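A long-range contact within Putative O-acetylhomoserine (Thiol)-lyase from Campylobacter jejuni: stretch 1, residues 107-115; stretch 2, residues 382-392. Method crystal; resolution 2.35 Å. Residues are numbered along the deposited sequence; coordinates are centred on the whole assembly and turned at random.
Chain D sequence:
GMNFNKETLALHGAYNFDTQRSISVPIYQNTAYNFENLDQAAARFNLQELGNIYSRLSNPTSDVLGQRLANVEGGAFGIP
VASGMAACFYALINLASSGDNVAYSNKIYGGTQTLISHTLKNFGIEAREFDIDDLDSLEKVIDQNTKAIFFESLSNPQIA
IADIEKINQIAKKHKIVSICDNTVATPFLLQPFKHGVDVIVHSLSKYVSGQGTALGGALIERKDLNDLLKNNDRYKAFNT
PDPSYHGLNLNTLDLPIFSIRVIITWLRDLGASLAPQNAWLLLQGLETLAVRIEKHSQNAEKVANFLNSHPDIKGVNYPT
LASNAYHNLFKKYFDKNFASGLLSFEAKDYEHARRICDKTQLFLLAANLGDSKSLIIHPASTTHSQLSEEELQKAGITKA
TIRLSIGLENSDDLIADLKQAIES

Stretch 1 107-115: KIYGGTQTL
Stretch 2, residues 382-392: TTHSQLSEEEL

The contact between residues 107-115 and 382-392 of this lyase illustrates how the first turns of a helix can be packed against an irregular segment through a glycine, a few side chains and one water, burying 352 Å² in total between partners at least 272 residues apart in sequence.

Stretch 1 runs as a loop through Lys107 and Ile108 (phi/psi -143/176), reaches the N-cap position at Tyr109 (-58/131), and is helical from Gly110 onward, with Gln113 N bonded to Tyr109 O at 2.9 Å and Thr114 N to Gly110 O at 3.0 Å. Stretch 2 begins with a type I turn from Thr382 to Ser385, closed by Ser385 N to Thr382 O at 3.1 Å; Thr383 lies at -61/-30 and His384 at -121/29. Ser385 (-65/-33) and Gln386 (-71/-31) keep helix-like angles, and the chain then extends through Leu387 (-63/151) and Ser388 (-71/161) before its own helix. The register is set by Gly110 CA and His384 CA, 5.2 Å apart, and by Thr114 CA and Gln386 CA, at 7.6 Å.

Such proximity depends on the glycine. An ideal CB on Gly110 would point toward stretch 2 and lie 2.4 Å from Thr383 O, a clash. Without one, Gly110 CA sits over a face of the His384 ring, 3.9 Å from its centroid and 28° off the normal, a CH-pi contact. His384 (chi1 m, -68°; chi2 71°) starts sideways, but its ring end comes nearer, placing NE2 3.2 Å from Gly110 N; Ile108 O lies at the ring edge, 3.5 Å from NE2. The ring's other nitrogen is anchored locally, with His384 ND1 and Thr383 OG1 hydrogen-bonded at 2.8 Å.

One helical turn along, Thr114 (chi1 m) and Gln386 (m, t, chi3 -48°) point toward each other's stretch. Thr114 OG1 stands 2.9 Å from Gln386 OE1 and 3.2 Å from Gly110 O, two acceptors within reach of a single hydroxyl proton.

Between these anchors, the end of Leu387 (m, p) fills space beside the helix: its CD1 is 4.3 Å from Gly110 CA and its CD2 3.4 Å from Gln113 OE1. Gln113, extended as t, t with chi3 -6°, reaches on toward Glu391 (m, t, chi3 -36°), where water 1 accepts from Gln113 NE2 at 2.9 Å and donates to Glu391 OE2 at 3.2 Å. Glu391 N donates to Ser388 OG at 3.0 Å, a capping bond with Ser388 at the N-cap position, while Ser388 N donates to Glu391 OE1, also at 3.0 Å.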

ATOM      1  N   LYS D 107      -9.553  24.911 -26.199  1.00 22.74           N
ATOM      2  CA  LYS D 107      -8.415  23.993 -26.326  1.00 22.86           C
ATOM      3  C   LYS D 107      -8.007  23.406 -24.949  1.00 22.07           C
ATOM      4  O   LYS D 107      -7.113  23.927 -24.281  1.00 17.50           O
ATOM      5  CB  LYS D 107      -7.225  24.651 -27.024  1.00 23.25           C
ATOM      6  CG  LYS D 107      -7.551  25.107 -28.430  1.00 23.12           C
ATOM      7  CD  LYS D 107      -6.344  25.611 -29.187  1.00 23.26           C
ATOM      8  CE  LYS D 107      -6.790  26.126 -30.522  1.00 22.43           C
ATOM      9  NZ  LYS D 107      -5.640  26.488 -31.376  1.00 24.33           N
ATOM     10  N   ILE D 108      -8.727  22.353 -24.557  1.00 19.63           N
ATOM     11  CA  ILE D 108      -8.494  21.666 -23.300  1.00 17.92           C
ATOM     12  C   ILE D 108      -8.684  20.157 -23.396  1.00 19.23           C
ATOM     13  O   ILE D 108      -9.069  19.625 -24.443  1.00 16.13           O
ATOM     14  CB  ILE D 108      -9.415  22.156 -22.186  1.00 16.73           C
ATOM     15  CG1 ILE D 108     -10.883  21.886 -22.554  1.00 17.77           C
ATOM     16  CG2 ILE D 108      -9.141  23.620 -21.913  1.00 18.30           C
ATOM     17  CD1 ILE D 108     -11.886  22.339 -21.507  1.00 18.24           C
ATOM     18  N   TYR D 109      -8.395  19.499 -22.272  1.00 19.77           N
ATOM     19  CA  TYR D 109      -8.526  18.077 -22.144  1.00 21.98           C
ATOM     20  C   TYR D 109      -9.959  17.690 -22.433  1.00 18.67           C
ATOM     21  O   TYR D 109     -10.889  18.288 -21.910  1.00 20.06           O
ATOM     22  CB  TYR D 109      -8.029  17.613 -20.749  1.00 25.18           C
ATOM     23  CG  TYR D 109      -8.289  16.159 -20.461  1.00 25.73           C
ATOM     24  CD1 TYR D 109      -7.619  15.161 -21.145  1.00 25.75           C
ATOM     25  CD2 TYR D 109      -9.154  15.787 -19.433  1.00 28.88           C
ATOM     26  CE1 TYR D 109      -7.852  13.823 -20.866  1.00 30.96           C
ATOM     27  CE2 TYR D 109      -9.390  14.456 -19.135  1.00 31.46           C
ATOM     28  CZ  TYR D 109      -8.743  13.468 -19.849  1.00 31.94           C
ATOM     29  OH  TYR D 109      -8.990  12.145 -19.542  1.00 28.69           O
ATOM     30  N   GLY D 110     -10.106  16.685 -23.290  1.00 17.83           N
ATOM     31  CA  GLY D 110     -11.404  16.168 -23.714  1.00 16.10           C
ATOM     32  C   GLY D 110     -12.368  15.888 -22.590  1.00 16.39           C
ATOM     33  O   GLY D 110     -13.560  16.236 -22.663  1.00 16.25           O
ATOM     34  N   GLY D 111     -11.869  15.242 -21.552  1.00 15.99           N
ATOM     35  CA  GLY D 111     -12.699  14.936 -20.408  1.00 16.30           C
ATOM     36  C   GLY D 111     -13.200  16.219 -19.763  1.00 16.04           C
ATOM     37  O   GLY D 111     -14.382  16.337 -19.434  1.00 17.65           O
ATOM     38  N   THR D 112     -12.321  17.195 -19.583  1.00 16.38           N
ATOM     39  CA  THR D 112     -12.722  18.446 -18.956  1.00 19.44           C
ATOM     40  C   THR D 112     -13.737  19.169 -19.850  1.00 21.03           C
ATOM     41  O   THR D 112     -14.616  19.909 -19.373  1.00 25.42           O
ATOM     42  CB  THR D 112     -11.523  19.374 -18.749  1.00 20.15           C
ATOM     43  OG1 THR D 112     -10.476  18.665 -18.080  1.00 27.42           O
ATOM     44  CG2 THR D 112     -11.908  20.589 -17.934  1.00 20.26           C
ATOM     45  N   GLN D 113     -13.604  18.979 -21.149  1.00 20.12           N
ATOM     46  CA  GLN D 113     -14.505  19.627 -22.097  1.00 23.67           C
ATOM     47  C   GLN D 113     -15.900  19.058 -21.954  1.00 20.89           C
ATOM     48  O   GLN D 113     -16.879  19.806 -21.946  1.00 20.54           O
ATOM     49  CB  GLN D 113     -13.931  19.505 -23.518  1.00 27.83           C
ATOM     50  CG  GLN D 113     -14.712  20.203 -24.602  1.00 27.74           C
ATOM     51  CD  GLN D 113     -13.908  20.272 -25.879  1.00 30.87           C
ATOM     52  OE1 GLN D 113     -12.732  19.894 -25.916  1.00 29.96           O
ATOM     53  NE2 GLN D 113     -14.526  20.786 -26.936  1.00 31.74           N
ATOM     54  N   THR D 114     -15.979  17.743 -21.843  1.00 19.10           N
ATOM     55  CA  THR D 114     -17.261  17.042 -21.659  1.00 19.90           C
ATOM     56  C   THR D 114     -17.887  17.459 -20.323  1.00 19.60           C
ATOM     57  O   THR D 114     -19.070  17.765 -20.247  1.00 19.66           O
ATOM     58  CB  THR D 114     -17.078  15.535 -21.704  1.00 20.56           C
ATOM     59  OG1 THR D 114     -16.602  15.171 -23.011  1.00 22.07           O
ATOM     60  CG2 THR D 114     -18.361  14.846 -21.463  1.00 22.67           C
ATOM     61  N   LEU D 115     -17.079  17.473 -19.276  1.00 18.66           N
ATOM     62  CA  LEU D 115     -17.533  17.902 -17.941  1.00 19.09           C
ATOM     63  C   LEU D 115     -18.179  19.255 -17.962  1.00 19.98           C
ATOM     64  O   LEU D 115     -19.291  19.470 -17.483  1.00 26.22           O
ATOM     65  CB  LEU D 115     -16.331  18.013 -16.979  1.00 17.77           C
ATOM     66  CG  LEU D 115     -16.584  18.760 -15.668  1.00 16.55           C
ATOM     67  CD1 LEU D 115     -17.623  18.077 -14.813  1.00 17.56           C
ATOM     68  CD2 LEU D 115     -15.332  18.934 -14.859  1.00 18.16           C
ATOM     69  N   THR D 382     -10.510   8.352 -29.878  1.00 37.57           N
ATOM     70  CA  THR D 382     -10.249   7.967 -28.533  1.00 37.15           C
ATOM     71  C   THR D 382     -10.461   9.068 -27.468  1.00 40.82           C
ATOM     72  O   THR D 382     -11.593   9.249 -26.999  1.00 51.67           O
ATOM     73  CB  THR D 382      -8.792   7.380 -28.537  1.00 41.18           C
ATOM     74  OG1 THR D 382      -8.679   6.281 -29.465  1.00 40.77           O
ATOM     75  CG2 THR D 382      -8.407   6.874 -27.225  1.00 40.54           C
ATOM     76  N   THR D 383      -9.408   9.798 -27.090  1.00 43.41           N
ATOM     77  CA  THR D 383      -9.484  10.857 -26.039  1.00 45.80           C
ATOM     78  C   THR D 383     -10.428  12.012 -26.351  1.00 45.54           C
ATOM     79  O   THR D 383     -10.981  12.643 -25.455  1.00 42.92           O
ATOM     80  CB  THR D 383      -8.094  11.463 -25.721  1.00 52.59           C
ATOM     81  OG1 THR D 383      -7.550  12.101 -26.895  1.00 45.06           O
ATOM     82  CG2 THR D 383      -7.128  10.380 -25.199  1.00 56.59           C
ATOM     83  N   HIS D 384     -10.582  12.302 -27.632  1.00 49.89           N
ATOM     84  CA  HIS D 384     -11.461  13.363 -28.083  1.00 47.21           C
ATOM     85  C   HIS D 384     -12.527  12.782 -29.012  1.00 52.12           C
ATOM     86  O   HIS D 384     -13.076  13.450 -29.893  1.00 53.20           O
ATOM     87  CB  HIS D 384     -10.622  14.486 -28.676  1.00 45.22           C
ATOM     88  CG  HIS D 384      -9.808  15.199 -27.644  1.00 38.17           C
ATOM     89  ND1 HIS D 384      -8.715  14.628 -27.030  1.00 36.65           N
ATOM     90  CD2 HIS D 384      -9.912  16.451 -27.143  1.00 38.03           C
ATOM     91  CE1 HIS D 384      -8.198  15.484 -26.170  1.00 39.21           C
ATOM     92  NE2 HIS D 384      -8.898  16.604 -26.231  1.00 43.95           N
ATOM     93  N   SER D 385     -12.834  11.515 -28.740  1.00 56.90           N
ATOM     94  CA  SER D 385     -13.839  10.749 -29.461  1.00 58.75           C
ATOM     95  C   SER D 385     -15.241  11.351 -29.249  1.00 58.28           C
ATOM     96  O   SER D 385     -16.094  11.290 -30.139  1.00 51.26           O
ATOM     97  CB  SER D 385     -13.832   9.297 -28.961  1.00 57.34           C
ATOM     98  OG  SER D 385     -14.825   8.517 -29.601  1.00 63.19           O
ATOM     99  N   GLN D 386     -15.476  11.926 -28.067  1.00 54.41           N
ATOM    100  CA  GLN D 386     -16.770  12.530 -27.738  1.00 61.78           C
ATOM    101  C   GLN D 386     -17.060  13.840 -28.486  1.00 61.90           C
ATOM    102  O   GLN D 386     -18.216  14.124 -28.787  1.00 57.74           O
ATOM    103  CB  GLN D 386     -16.892  12.731 -26.217  1.00 58.21           C
ATOM    104  CG  GLN D 386     -16.986  11.435 -25.415  1.00 53.48           C
ATOM    105  CD  GLN D 386     -16.907  11.652 -23.912  1.00 55.07           C
ATOM    106  OE1 GLN D 386     -16.026  12.368 -23.405  1.00 61.67           O
ATOM    107  NE2 GLN D 386     -17.794  10.995 -23.185  1.00 51.80           N
ATOM    108  N   LEU D 387     -16.014  14.607 -28.810  1.00 65.33           N
ATOM    109  CA  LEU D 387     -16.174  15.892 -29.518  1.00 60.46           C
ATOM    110  C   LEU D 387     -16.773  15.779 -30.928  1.00 61.72           C
ATOM    111  O   LEU D 387     -16.615  14.758 -31.599  1.00 63.01           O
ATOM    112  CB  LEU D 387     -14.853  16.687 -29.569  1.00 60.40           C
ATOM    113  CG  LEU D 387     -14.215  17.299 -28.306  1.00 61.64           C
ATOM    114  CD1 LEU D 387     -13.910  16.316 -27.177  1.00 63.75           C
ATOM    115  CD2 LEU D 387     -12.948  18.042 -28.712  1.00 61.02           C
ATOM    116  N   SER D 388     -17.470  16.839 -31.355  1.00 59.31           N
ATOM    117  CA  SER D 388     -18.104  16.884 -32.685  1.00 52.53           C
ATOM    118  C   SER D 388     -17.006  17.015 -33.734  1.00 51.48           C
ATOM    119  O   SER D 388     -15.905  17.452 -33.415  1.00 37.86           O
ATOM    120  CB  SER D 388     -19.102  18.044 -32.813  1.00 44.67           C
ATOM    121  OG  SER D 388     -18.449  19.292 -32.725  1.00 39.80           O
ATOM    122  N   GLU D 389     -17.342  16.693 -34.983  1.00 52.90           N
ATOM    123  CA  GLU D 389     -16.392  16.732 -36.077  1.00 57.41           C
ATOM    124  C   GLU D 389     -15.826  18.170 -36.214  1.00 64.53           C
ATOM    125  O   GLU D 389     -14.638  18.343 -36.530  1.00 64.64           O
ATOM    126  CB  GLU D 389     -17.051  16.139 -37.351  1.00 57.14           C
ATOM    127  CG  GLU D 389     -16.114  15.680 -38.479  1.00 56.46           C
ATOM    128  CD  GLU D 389     -15.335  16.772 -39.181  1.00 53.64           C
ATOM    129  OE1 GLU D 389     -15.678  17.962 -39.067  1.00 52.79           O
ATOM    130  OE2 GLU D 389     -14.379  16.428 -39.899  1.00 55.88           O
ATOM    131  N   GLU D 390     -16.654  19.183 -35.916  1.00 74.63           N
ATOM    132  CA  GLU D 390     -16.252  20.609 -35.991  1.00 74.62           C
ATOM    133  C   GLU D 390     -15.455  21.070 -34.751  1.00 66.36           C
ATOM    134  O   GLU D 390     -14.530  21.865 -34.882  1.00 56.70           O
ATOM    135  CB  GLU D 390     -17.452  21.532 -36.218  1.00 81.99           C
ATOM    136  CG  GLU D 390     -17.044  22.999 -36.343  1.00 91.99           C
ATOM    137  CD  GLU D 390     -18.211  23.936 -36.582  1.00100.53           C
ATOM    138  OE1 GLU D 390     -19.368  23.469 -36.586  1.00111.71           O
ATOM    139  OE2 GLU D 390     -17.970  25.152 -36.755  1.00107.05           O
ATOM    140  N   GLU D 391     -15.833  20.607 -33.554  1.00 63.89           N
ATOM    141  CA  GLU D 391     -15.104  20.968 -32.319  1.00 61.25           C
ATOM    142  C   GLU D 391     -13.660  20.491 -32.424  1.00 57.07           C
ATOM    143  O   GLU D 391     -12.758  21.094 -31.845  1.00 48.28           O
ATOM    144  CB  GLU D 391     -15.745  20.368 -31.053  1.00 64.47           C
ATOM    145  CG  GLU D 391     -17.045  21.002 -30.603  1.00 66.90           C
ATOM    146  CD  GLU D 391     -17.664  20.284 -29.413  1.00 74.07           C
ATOM    147  OE1 GLU D 391     -17.564  19.038 -29.329  1.00 66.00           O
ATOM    148  OE2 GLU D 391     -18.324  20.953 -28.589  1.00 86.50           O
ATOM    149  N   LEU D 392     -13.459  19.395 -33.151  1.00 57.99           N
ATOM    150  CA  LEU D 392     -12.133  18.833 -33.353  1.00 62.34           C
ATOM    151  C   LEU D 392     -11.262  19.777 -34.093  1.00 52.39           C
ATOM    152  O   LEU D 392     -10.095  19.940 -33.752  1.00 47.50           O
ATOM    153  CB  LEU D 392     -12.191  17.566 -34.186  1.00 69.33           C
ATOM    154  CG  LEU D 392     -12.730  16.270 -33.596  1.00 81.44           C
ATOM    155  CD1 LEU D 392     -12.753  15.223 -34.695  1.00 89.68           C
ATOM    156  CD2 LEU D 392     -11.834  15.835 -32.450  1.00 79.41           C
TER
HETATM  157  O   HOH W   1     -16.689  22.686 -26.429  1.00 18.61           O